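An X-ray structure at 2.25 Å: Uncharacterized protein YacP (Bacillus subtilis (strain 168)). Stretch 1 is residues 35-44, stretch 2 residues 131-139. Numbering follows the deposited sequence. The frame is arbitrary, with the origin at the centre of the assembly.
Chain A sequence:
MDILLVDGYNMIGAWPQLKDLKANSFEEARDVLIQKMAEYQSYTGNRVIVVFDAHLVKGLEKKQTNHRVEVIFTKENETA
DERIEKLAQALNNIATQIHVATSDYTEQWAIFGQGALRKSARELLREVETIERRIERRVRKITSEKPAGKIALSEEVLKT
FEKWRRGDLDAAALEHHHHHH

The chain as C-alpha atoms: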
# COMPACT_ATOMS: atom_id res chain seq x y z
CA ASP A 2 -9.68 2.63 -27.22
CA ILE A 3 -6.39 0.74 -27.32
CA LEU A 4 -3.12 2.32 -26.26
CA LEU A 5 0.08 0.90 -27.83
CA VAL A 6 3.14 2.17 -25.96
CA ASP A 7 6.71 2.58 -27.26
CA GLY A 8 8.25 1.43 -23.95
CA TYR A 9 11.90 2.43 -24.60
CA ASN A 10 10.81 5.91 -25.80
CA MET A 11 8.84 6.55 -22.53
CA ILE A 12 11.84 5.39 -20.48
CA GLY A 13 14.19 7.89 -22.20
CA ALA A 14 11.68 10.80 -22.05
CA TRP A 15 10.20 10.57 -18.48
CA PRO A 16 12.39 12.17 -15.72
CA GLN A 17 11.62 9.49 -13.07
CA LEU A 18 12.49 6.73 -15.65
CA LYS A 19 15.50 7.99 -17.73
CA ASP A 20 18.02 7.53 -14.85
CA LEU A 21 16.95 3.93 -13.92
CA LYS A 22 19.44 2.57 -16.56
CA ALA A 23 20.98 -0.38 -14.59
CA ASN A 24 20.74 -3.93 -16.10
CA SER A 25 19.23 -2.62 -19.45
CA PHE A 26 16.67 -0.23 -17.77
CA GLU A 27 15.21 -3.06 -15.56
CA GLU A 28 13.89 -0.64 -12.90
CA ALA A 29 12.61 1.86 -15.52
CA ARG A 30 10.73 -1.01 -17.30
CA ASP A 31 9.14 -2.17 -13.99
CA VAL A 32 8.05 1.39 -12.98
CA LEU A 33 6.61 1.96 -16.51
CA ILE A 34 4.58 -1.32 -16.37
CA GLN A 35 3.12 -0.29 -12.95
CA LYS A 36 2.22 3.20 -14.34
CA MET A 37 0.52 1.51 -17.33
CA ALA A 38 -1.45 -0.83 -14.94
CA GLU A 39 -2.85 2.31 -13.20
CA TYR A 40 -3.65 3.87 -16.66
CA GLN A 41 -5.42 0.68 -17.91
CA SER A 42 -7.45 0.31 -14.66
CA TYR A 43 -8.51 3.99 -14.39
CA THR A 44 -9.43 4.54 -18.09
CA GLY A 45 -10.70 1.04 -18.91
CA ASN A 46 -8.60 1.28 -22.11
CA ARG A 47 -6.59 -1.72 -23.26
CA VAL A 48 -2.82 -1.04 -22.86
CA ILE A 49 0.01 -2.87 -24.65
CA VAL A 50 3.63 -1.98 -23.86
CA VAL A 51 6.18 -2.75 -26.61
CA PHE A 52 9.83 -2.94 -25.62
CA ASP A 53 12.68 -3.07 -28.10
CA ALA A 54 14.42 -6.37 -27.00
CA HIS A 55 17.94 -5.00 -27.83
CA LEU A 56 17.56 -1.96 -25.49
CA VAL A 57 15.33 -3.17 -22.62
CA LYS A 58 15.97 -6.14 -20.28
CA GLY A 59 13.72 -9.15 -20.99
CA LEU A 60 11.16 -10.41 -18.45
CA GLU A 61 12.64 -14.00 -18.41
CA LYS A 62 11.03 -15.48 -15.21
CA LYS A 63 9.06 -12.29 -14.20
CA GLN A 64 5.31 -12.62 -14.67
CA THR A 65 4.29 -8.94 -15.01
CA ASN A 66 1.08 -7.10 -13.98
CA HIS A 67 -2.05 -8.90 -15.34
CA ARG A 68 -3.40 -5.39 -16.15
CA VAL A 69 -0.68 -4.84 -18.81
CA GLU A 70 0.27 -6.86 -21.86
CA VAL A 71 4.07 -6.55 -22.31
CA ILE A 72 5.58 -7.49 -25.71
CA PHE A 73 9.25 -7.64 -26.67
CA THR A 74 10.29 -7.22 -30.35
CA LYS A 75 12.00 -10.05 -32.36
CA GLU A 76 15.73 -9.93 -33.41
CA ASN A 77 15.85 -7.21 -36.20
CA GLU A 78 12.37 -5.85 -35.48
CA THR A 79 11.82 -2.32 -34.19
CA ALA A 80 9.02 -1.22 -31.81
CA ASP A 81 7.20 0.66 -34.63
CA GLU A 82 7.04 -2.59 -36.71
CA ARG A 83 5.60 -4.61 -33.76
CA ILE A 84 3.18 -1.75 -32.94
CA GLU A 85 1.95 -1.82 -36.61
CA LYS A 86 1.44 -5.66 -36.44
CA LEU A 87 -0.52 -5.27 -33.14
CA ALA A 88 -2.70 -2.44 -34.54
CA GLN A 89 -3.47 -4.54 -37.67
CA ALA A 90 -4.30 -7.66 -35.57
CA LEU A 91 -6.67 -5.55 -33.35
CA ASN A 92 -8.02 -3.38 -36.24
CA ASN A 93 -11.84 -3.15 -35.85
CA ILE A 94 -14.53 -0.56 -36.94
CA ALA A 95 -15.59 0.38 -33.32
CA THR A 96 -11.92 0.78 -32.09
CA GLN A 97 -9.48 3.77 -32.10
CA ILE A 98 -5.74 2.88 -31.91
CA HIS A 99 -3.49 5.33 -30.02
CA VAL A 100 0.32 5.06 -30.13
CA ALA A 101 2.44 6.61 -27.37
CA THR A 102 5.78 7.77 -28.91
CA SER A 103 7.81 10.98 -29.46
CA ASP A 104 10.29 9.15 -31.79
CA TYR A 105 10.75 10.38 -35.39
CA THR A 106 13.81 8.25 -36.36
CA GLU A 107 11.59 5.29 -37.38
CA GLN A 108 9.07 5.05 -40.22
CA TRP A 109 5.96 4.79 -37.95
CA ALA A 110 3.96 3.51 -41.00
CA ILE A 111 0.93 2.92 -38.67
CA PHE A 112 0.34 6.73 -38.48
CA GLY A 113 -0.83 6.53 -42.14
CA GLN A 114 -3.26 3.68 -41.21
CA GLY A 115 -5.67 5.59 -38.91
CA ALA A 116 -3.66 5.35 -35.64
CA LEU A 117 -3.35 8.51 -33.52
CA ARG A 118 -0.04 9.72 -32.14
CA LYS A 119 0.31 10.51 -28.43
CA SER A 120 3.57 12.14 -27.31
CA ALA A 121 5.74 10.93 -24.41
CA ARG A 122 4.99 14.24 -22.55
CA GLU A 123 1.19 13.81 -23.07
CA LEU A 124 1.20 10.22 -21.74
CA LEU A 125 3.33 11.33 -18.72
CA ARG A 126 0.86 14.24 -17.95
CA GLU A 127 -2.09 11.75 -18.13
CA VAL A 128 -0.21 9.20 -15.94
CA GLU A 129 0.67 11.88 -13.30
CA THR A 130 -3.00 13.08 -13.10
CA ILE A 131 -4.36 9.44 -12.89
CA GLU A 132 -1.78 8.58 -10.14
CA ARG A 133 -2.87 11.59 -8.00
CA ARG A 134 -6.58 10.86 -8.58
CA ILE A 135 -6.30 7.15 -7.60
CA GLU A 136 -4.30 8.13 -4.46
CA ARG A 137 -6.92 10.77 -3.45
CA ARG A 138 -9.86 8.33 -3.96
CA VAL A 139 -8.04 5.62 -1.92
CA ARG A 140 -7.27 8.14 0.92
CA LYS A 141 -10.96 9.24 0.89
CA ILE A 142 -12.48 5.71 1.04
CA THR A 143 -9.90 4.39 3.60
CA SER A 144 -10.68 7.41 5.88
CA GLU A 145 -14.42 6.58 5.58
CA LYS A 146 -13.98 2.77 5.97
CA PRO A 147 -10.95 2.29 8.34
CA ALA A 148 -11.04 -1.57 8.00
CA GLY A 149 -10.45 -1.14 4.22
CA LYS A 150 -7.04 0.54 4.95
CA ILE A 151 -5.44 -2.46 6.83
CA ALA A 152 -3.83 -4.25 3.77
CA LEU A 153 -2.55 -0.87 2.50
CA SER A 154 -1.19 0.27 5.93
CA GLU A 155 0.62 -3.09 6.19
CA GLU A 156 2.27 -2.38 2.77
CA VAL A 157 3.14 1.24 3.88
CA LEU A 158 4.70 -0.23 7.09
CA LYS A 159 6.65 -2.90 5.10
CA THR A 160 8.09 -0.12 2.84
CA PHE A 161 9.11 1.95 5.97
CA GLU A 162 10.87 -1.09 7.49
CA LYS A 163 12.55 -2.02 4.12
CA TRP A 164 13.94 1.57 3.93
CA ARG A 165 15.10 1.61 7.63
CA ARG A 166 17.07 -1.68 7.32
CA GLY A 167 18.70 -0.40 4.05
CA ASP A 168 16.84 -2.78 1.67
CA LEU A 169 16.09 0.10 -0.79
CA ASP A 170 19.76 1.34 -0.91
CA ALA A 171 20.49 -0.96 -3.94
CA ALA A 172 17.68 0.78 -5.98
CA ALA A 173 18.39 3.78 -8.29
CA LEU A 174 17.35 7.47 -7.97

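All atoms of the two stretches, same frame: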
# COMPACT_ATOMS: atom_id res chain seq x y z
N GLN A 35 4.00 -0.62 -14.07
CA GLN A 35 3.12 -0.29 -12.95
C GLN A 35 2.28 0.96 -13.28
O GLN A 35 1.07 0.95 -13.04
CB GLN A 35 3.91 -0.14 -11.63
CG GLN A 35 3.06 0.21 -10.38
CD GLN A 35 1.82 -0.64 -10.14
OE1 GLN A 35 0.74 -0.14 -9.82
NE2 GLN A 35 1.93 -1.95 -10.29
N LYS A 36 2.90 1.99 -13.89
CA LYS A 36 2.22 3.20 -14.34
C LYS A 36 1.15 2.87 -15.38
O LYS A 36 0.05 3.42 -15.31
CB LYS A 36 3.22 4.23 -14.93
CG LYS A 36 4.23 4.83 -13.95
CD LYS A 36 3.58 5.44 -12.72
CE LYS A 36 4.00 4.68 -11.48
NZ LYS A 36 2.94 4.65 -10.44
N MET A 37 1.46 1.93 -16.30
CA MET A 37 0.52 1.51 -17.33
C MET A 37 -0.63 0.65 -16.77
O MET A 37 -1.72 0.66 -17.35
CB MET A 37 1.23 0.84 -18.52
CG MET A 37 2.08 1.83 -19.39
SD MET A 37 1.48 3.54 -19.60
CE MET A 37 0.18 3.30 -20.54
N ALA A 38 -0.42 -0.05 -15.63
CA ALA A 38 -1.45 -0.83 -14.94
C ALA A 38 -2.48 0.15 -14.38
O ALA A 38 -3.66 -0.05 -14.59
CB ALA A 38 -0.84 -1.66 -13.82
N GLU A 39 -2.00 1.24 -13.74
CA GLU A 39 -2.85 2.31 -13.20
C GLU A 39 -3.67 2.96 -14.32
O GLU A 39 -4.88 3.15 -14.14
CB GLU A 39 -2.00 3.36 -12.49
CG GLU A 39 -1.58 2.93 -11.10
CD GLU A 39 -0.23 3.43 -10.63
OE1 GLU A 39 0.23 4.48 -11.12
OE2 GLU A 39 0.35 2.78 -9.73
N TYR A 40 -3.03 3.27 -15.48
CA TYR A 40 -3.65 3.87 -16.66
C TYR A 40 -4.76 2.97 -17.19
O TYR A 40 -5.87 3.46 -17.40
CB TYR A 40 -2.61 4.14 -17.77
CG TYR A 40 -3.15 4.94 -18.94
CD1 TYR A 40 -3.79 4.32 -20.00
CD2 TYR A 40 -2.99 6.32 -19.00
CE1 TYR A 40 -4.32 5.06 -21.06
CE2 TYR A 40 -3.47 7.07 -20.07
CZ TYR A 40 -4.15 6.43 -21.10
OH TYR A 40 -4.63 7.18 -22.16
N GLN A 41 -4.45 1.66 -17.41
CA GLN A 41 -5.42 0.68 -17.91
C GLN A 41 -6.64 0.61 -16.97
O GLN A 41 -7.78 0.71 -17.44
CB GLN A 41 -4.78 -0.71 -18.08
CG GLN A 41 -5.80 -1.79 -18.50
CD GLN A 41 -5.33 -2.87 -19.44
OE1 GLN A 41 -4.51 -2.66 -20.33
NE2 GLN A 41 -5.86 -4.06 -19.27
N SER A 42 -6.40 0.43 -15.66
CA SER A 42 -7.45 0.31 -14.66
C SER A 42 -8.34 1.56 -14.54
O SER A 42 -9.55 1.42 -14.56
CB SER A 42 -6.86 -0.05 -13.30
OG SER A 42 -7.90 -0.23 -12.36
N TYR A 43 -7.74 2.76 -14.47
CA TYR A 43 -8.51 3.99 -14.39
C TYR A 43 -9.39 4.25 -15.62
O TYR A 43 -10.60 4.46 -15.48
CB TYR A 43 -7.58 5.20 -14.14
CG TYR A 43 -8.34 6.48 -13.86
CD1 TYR A 43 -8.79 6.78 -12.57
CD2 TYR A 43 -8.66 7.37 -14.88
CE1 TYR A 43 -9.52 7.93 -12.31
CE2 TYR A 43 -9.40 8.52 -14.63
CZ TYR A 43 -9.83 8.80 -13.34
OH TYR A 43 -10.56 9.93 -13.08
N THR A 44 -8.77 4.23 -16.83
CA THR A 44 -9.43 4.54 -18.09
C THR A 44 -10.33 3.43 -18.64
O THR A 44 -11.27 3.72 -19.38
CB THR A 44 -8.39 4.96 -19.16
OG1 THR A 44 -7.56 3.84 -19.48
CG2 THR A 44 -7.53 6.12 -18.72
N ILE A 131 -3.73 10.72 -13.27
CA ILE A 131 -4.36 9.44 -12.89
C ILE A 131 -3.80 8.92 -11.55
O ILE A 131 -4.58 8.53 -10.69
CB ILE A 131 -4.29 8.40 -14.04
CG1 ILE A 131 -5.24 8.80 -15.19
CG2 ILE A 131 -4.58 6.98 -13.55
CD1 ILE A 131 -5.03 8.10 -16.52
N GLU A 132 -2.47 8.98 -11.37
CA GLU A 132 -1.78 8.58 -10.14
C GLU A 132 -2.33 9.35 -8.93
O GLU A 132 -2.64 8.75 -7.90
CB GLU A 132 -0.28 8.89 -10.24
CG GLU A 132 0.61 7.76 -10.70
CD GLU A 132 2.08 8.10 -10.55
OE1 GLU A 132 2.53 9.10 -11.15
OE2 GLU A 132 2.78 7.38 -9.79
N ARG A 133 -2.40 10.69 -9.05
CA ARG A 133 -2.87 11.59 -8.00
C ARG A 133 -4.33 11.38 -7.68
O ARG A 133 -4.70 11.44 -6.51
CB ARG A 133 -2.60 13.06 -8.37
CG ARG A 133 -1.16 13.49 -8.13
CD ARG A 133 -0.97 15.00 -8.28
NE ARG A 133 -0.97 15.44 -9.68
CZ ARG A 133 0.12 15.57 -10.43
NH1 ARG A 133 1.32 15.29 -9.93
NH2 ARG A 133 0.02 15.97 -11.69
N ARG A 134 -5.15 11.10 -8.71
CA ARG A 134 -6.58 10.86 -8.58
C ARG A 134 -6.85 9.55 -7.85
O ARG A 134 -7.68 9.54 -6.94
CB ARG A 134 -7.27 10.88 -9.96
CG ARG A 134 -8.28 12.01 -10.11
CD ARG A 134 -8.66 12.27 -11.56
NE ARG A 134 -8.52 13.69 -11.91
CZ ARG A 134 -8.56 14.17 -13.15
NH1 ARG A 134 -8.74 13.35 -14.18
NH2 ARG A 134 -8.42 15.46 -13.37
N ILE A 135 -6.14 8.46 -8.24
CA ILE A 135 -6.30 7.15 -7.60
C ILE A 135 -5.93 7.26 -6.12
O ILE A 135 -6.69 6.78 -5.28
CB ILE A 135 -5.53 6.01 -8.34
CG1 ILE A 135 -6.15 5.73 -9.71
CG2 ILE A 135 -5.47 4.72 -7.49
CD1 ILE A 135 -5.30 4.81 -10.61
N GLU A 136 -4.79 7.92 -5.82
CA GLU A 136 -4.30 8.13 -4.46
C GLU A 136 -5.31 8.87 -3.59
O GLU A 136 -5.55 8.45 -2.46
CB GLU A 136 -2.95 8.86 -4.45
CG GLU A 136 -1.76 7.94 -4.69
CD GLU A 136 -0.39 8.58 -4.55
OE1 GLU A 136 -0.18 9.37 -3.60
OE2 GLU A 136 0.49 8.24 -5.37
N ARG A 137 -5.92 9.96 -4.14
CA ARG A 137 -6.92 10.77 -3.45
C ARG A 137 -8.17 9.96 -3.15
O ARG A 137 -8.68 10.05 -2.03
CB ARG A 137 -7.29 12.01 -4.27
CG ARG A 137 -6.60 13.28 -3.79
CD ARG A 137 -7.31 14.55 -4.25
NE ARG A 137 -7.27 14.72 -5.71
CZ ARG A 137 -8.32 14.53 -6.51
NH1 ARG A 137 -9.50 14.20 -6.00
NH2 ARG A 137 -8.19 14.70 -7.82
N ARG A 138 -8.66 9.17 -4.11
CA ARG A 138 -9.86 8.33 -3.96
C ARG A 138 -9.64 7.23 -2.92
O ARG A 138 -10.58 6.87 -2.20
CB ARG A 138 -10.31 7.72 -5.30
CG ARG A 138 -10.84 8.76 -6.29
CD ARG A 138 -12.36 8.79 -6.41
NE ARG A 138 -12.87 7.80 -7.36
CZ ARG A 138 -12.88 7.94 -8.69
NH1 ARG A 138 -12.36 9.03 -9.25
NH2 ARG A 138 -13.37 6.98 -9.46
N VAL A 139 -8.40 6.67 -2.87
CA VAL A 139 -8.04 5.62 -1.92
C VAL A 139 -7.94 6.22 -0.51
O VAL A 139 -8.44 5.61 0.42
CB VAL A 139 -6.79 4.81 -2.37
CG1 VAL A 139 -6.27 3.92 -1.26
CG2 VAL A 139 -7.12 3.97 -3.60

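Two helices, far apart in sequence, cross at 69° with their axes 10.2 Å apart at closest approach, and the contact buries 478 Å². The backbones are closest at Y40 CA and I131 CA, 6.8 Å apart, with E39 CA and E132 CA at 7.1 Å.

Y43 is the principal knob of the first helix. Its CA-to-CB bond points toward the second helix, and chi1 in the t well (-172°) carries the ring across a hollow formed by I131, R134, I135 and R138. Y43 CD1 lies 4.0 Å from I135 CG1. Y43 OH reaches R134 CD at 3.4 Å, while R138 NH1 stands at the ring's edge, 4.3 Å from Y43 CE1. Tyrosine suits this position: its carbon ring covers the isoleucines, and its hydroxyl ends among arginines at the more exposed border.

I131 returns the arrangement, lodging among E39, Y40, Y43 and T44. With chi1 m and chi2 t, I131 CD1 meets Y40 CD2 at 3.7 Å and T44 CG2 at 3.9 Å, and both branches pack on Y43, with I131 CG2 nearest, 3.5 Å from Y43 CB. The forked, apolar side chain suits a hollow lined on several sides. Y40 starts away from the partner, yet its ring still flanks I131. T44, in rotamer p, hydrogen-bonds through OG1 to Y40 O (2.7 Å), leaving the methyl for I131.

At the other end the contact is ionic. K36 (chi1 and chi2 m, chi3 116° and chi4 -147° between wells) and E132 (chi2 t, extended) start sideways, but their ends converge, and K36 NZ donates to E132 OE2 at 2.8 Å in a salt bridge. K36 NZ also forms a salt bridge with E39 OE1 at 2.8 Å. Its positive charge offsets the proximity of E39 OE1 and E132 OE2, 4.1 Å apart.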